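Local coordinates for protein SCO1, mitochondrial (PDB 2B7K) that is required for the accumulation of cytochrome c oxidase subunits 1 and 2, probably through copper transport or insertion of copper into the enzyme, at residues I46-S51 with F147-D152. Residues are numbered along the deposited sequence; the frame is centred on the assembly and turned at random.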
loop_
_atom_site.group_PDB
_atom_site.type_symbol
_atom_site.label_atom_id
_atom_site.label_comp_id
_atom_site.label_asym_id
_atom_site.label_seq_id
_atom_site.Cartn_x
_atom_site.Cartn_y
_atom_site.Cartn_z
ATOM N N ILE A 46 -2.053 1.141 -0.390
ATOM C CA ILE A 46 -0.643 1.158 -0.745
ATOM C C ILE A 46 0.239 1.941 0.210
ATOM O O ILE A 46 -0.112 3.035 0.648
ATOM C CB ILE A 46 -0.469 1.753 -2.153
ATOM C CG1 ILE A 46 -1.325 0.963 -3.146
ATOM C CG2 ILE A 46 1.000 1.736 -2.558
ATOM C CD1 ILE A 46 -1.411 1.604 -4.519
ATOM N N TYR A 47 1.391 1.366 0.529
ATOM C CA TYR A 47 2.342 2.032 1.408
ATOM C C TYR A 47 3.710 1.978 0.752
ATOM O O TYR A 47 4.161 0.910 0.345
ATOM C CB TYR A 47 2.410 1.342 2.775
ATOM C CG TYR A 47 3.441 1.965 3.698
ATOM C CD1 TYR A 47 3.270 3.257 4.193
ATOM C CD2 TYR A 47 4.609 1.282 4.031
ATOM C CE1 TYR A 47 4.244 3.860 4.997
ATOM C CE2 TYR A 47 5.591 1.871 4.830
ATOM C CZ TYR A 47 5.403 3.162 5.307
ATOM O OH TYR A 47 6.389 3.756 6.073
ATOM N N PHE A 48 4.354 3.136 0.646
ATOM C CA PHE A 48 5.687 3.240 0.061
ATOM C C PHE A 48 6.707 3.311 1.202
ATOM O O PHE A 48 6.532 4.076 2.146
ATOM C CB PHE A 48 5.806 4.518 -0.787
ATOM C CG PHE A 48 5.121 4.439 -2.117
ATOM C CD1 PHE A 48 5.839 4.113 -3.266
ATOM C CD2 PHE A 48 3.760 4.699 -2.228
ATOM C CE1 PHE A 48 5.212 4.047 -4.514
ATOM C CE2 PHE A 48 3.117 4.635 -3.471
ATOM C CZ PHE A 48 3.848 4.307 -4.617
ATOM N N GLY A 49 7.756 2.501 1.123
ATOM C CA GLY A 49 8.795 2.514 2.144
ATOM C C GLY A 49 9.960 1.667 1.666
ATOM O O GLY A 49 10.090 1.432 0.467
ATOM N N PHE A 50 10.819 1.222 2.577
ATOM C CA PHE A 50 11.939 0.359 2.193
ATOM C C PHE A 50 12.363 -0.495 3.381
ATOM O O PHE A 50 12.210 -0.085 4.529
ATOM C CB PHE A 50 13.112 1.171 1.603
ATOM C CG PHE A 50 13.690 2.210 2.526
ATOM C CD1 PHE A 50 14.971 2.051 3.051
ATOM C CD2 PHE A 50 12.981 3.364 2.832
ATOM C CE1 PHE A 50 15.538 3.034 3.870
ATOM C CE2 PHE A 50 13.535 4.351 3.647
ATOM C CZ PHE A 50 14.816 4.187 4.166
ATOM N N SER A 51 12.871 -1.695 3.100
ATOM C CA SER A 51 13.246 -2.626 4.157
ATOM C C SER A 51 14.288 -2.128 5.145
ATOM O O SER A 51 14.278 -2.541 6.300
ATOM C CB SER A 51 13.707 -3.966 3.565
ATOM O OG SER A 51 14.966 -3.853 2.926
ATOM N N PHE A 147 2.417 8.066 4.321
ATOM C CA PHE A 147 0.989 7.932 3.991
ATOM C C PHE A 147 0.613 6.558 3.465
ATOM O O PHE A 147 1.442 5.860 2.888
ATOM C CB PHE A 147 0.549 8.917 2.898
ATOM C CG PHE A 147 0.602 10.354 3.299
ATOM C CD1 PHE A 147 1.669 11.155 2.911
ATOM C CD2 PHE A 147 -0.428 10.916 4.046
ATOM C CE1 PHE A 147 1.711 12.505 3.260
ATOM C CE2 PHE A 147 -0.396 12.264 4.401
ATOM C CZ PHE A 147 0.673 13.060 4.006
ATOM N N PHE A 148 -0.649 6.190 3.679
ATOM C CA PHE A 148 -1.202 4.958 3.129
ATOM C C PHE A 148 -2.150 5.518 2.065
ATOM O O PHE A 148 -2.880 6.477 2.331
ATOM C CB PHE A 148 -2.007 4.164 4.161
ATOM C CG PHE A 148 -1.165 3.469 5.190
ATOM C CD1 PHE A 148 -0.995 4.020 6.453
ATOM C CD2 PHE A 148 -0.549 2.254 4.897
ATOM C CE1 PHE A 148 -0.223 3.367 7.421
ATOM C CE2 PHE A 148 0.223 1.596 5.854
ATOM C CZ PHE A 148 0.384 2.156 7.118
ATOM N N TYR A 149 -2.108 4.963 0.859
ATOM C CA TYR A 149 -2.971 5.433 -0.219
ATOM C C TYR A 149 -4.075 4.421 -0.478
ATOM O O TYR A 149 -3.804 3.273 -0.841
ATOM C CB TYR A 149 -2.152 5.653 -1.503
ATOM C CG TYR A 149 -0.964 6.573 -1.299
ATOM C CD1 TYR A 149 0.193 6.119 -0.673
ATOM C CD2 TYR A 149 -1.023 7.911 -1.687
ATOM C CE1 TYR A 149 1.271 6.981 -0.431
ATOM C CE2 TYR A 149 0.043 8.778 -1.452
ATOM C CZ TYR A 149 1.183 8.307 -0.822
ATOM O OH TYR A 149 2.223 9.169 -0.562
ATOM N N LEU A 150 -5.318 4.847 -0.276
ATOM C CA LEU A 150 -6.470 3.978 -0.485
ATOM C C LEU A 150 -6.985 4.164 -1.905
ATOM O O LEU A 150 -7.331 5.277 -2.295
ATOM C CB LEU A 150 -7.576 4.319 0.517
ATOM C CG LEU A 150 -8.774 3.363 0.537
ATOM C CD1 LEU A 150 -8.313 1.967 0.942
ATOM C CD2 LEU A 150 -9.817 3.879 1.510
ATOM N N MET A 151 -7.035 3.074 -2.673
ATOM C CA MET A 151 -7.492 3.134 -4.062
ATOM C C MET A 151 -8.764 2.304 -4.205
ATOM O O MET A 151 -8.824 1.178 -3.712
ATOM C CB MET A 151 -6.413 2.576 -4.995
ATOM C CG MET A 151 -4.995 3.069 -4.702
ATOM S SD MET A 151 -4.776 4.862 -4.847
ATOM C CE MET A 151 -4.634 5.046 -6.619
ATOM N N ASP A 152 -9.777 2.850 -4.880
ATOM C CA ASP A 152 -11.034 2.125 -5.041
ATOM C C ASP A 152 -11.009 1.074 -6.154
ATOM O O ASP A 152 -10.031 0.959 -6.896
ATOM C CB ASP A 152 -12.208 3.105 -5.243
ATOM C CG ASP A 152 -12.165 3.836 -6.576
ATOM O OD1 ASP A 152 -11.537 3.342 -7.535
ATOM O OD2 ASP A 152 -12.796 4.911 -6.667
HETATM O O HOH W 1 4.053 5.595 1.935
#
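Ile46 and Tyr149 form the tight end of this antiparallel pairing between strands 44-49 and 148-151 of the thioredoxin-like SCO1/SenC domain. Two nearly straight bonds of 2.8 Å tie them, Ile46 N to Tyr149 O and Tyr149 N to Ile46 O, and Ile46 O also takes a CA-H...O contact from Phe148. On the face of the sheet that carries Ile46 and Tyr149, Ile46 CD1 meets Met151 CG at 3.9 Å, while Phe48 turns the edge of its ring toward the face of Tyr149, the planes almost perpendicular (89°). On the other face, Tyr47 CB rests 3.8 Å from Phe148 CD2. With CG anti to the backbone N (chi1 177°), the Tyr47 ring lies oblique to that of Phe148, Tyr47 CD1 over one face of the Phe148 ring, toward its rim. Toward Phe147 a water replaces the next direct rung: it accepts from Phe48 N and donates to Phe147 O, each at 2.8 Å, while the exposed Phe147 side chain turns away. Tyr47 OH is bonded to Ser145 O, and its side chain touches Cys57, a probable copper ligand. The pair exemplifies strands zipped directly at one end and bridged by water, probably less tightly coupled, at the other.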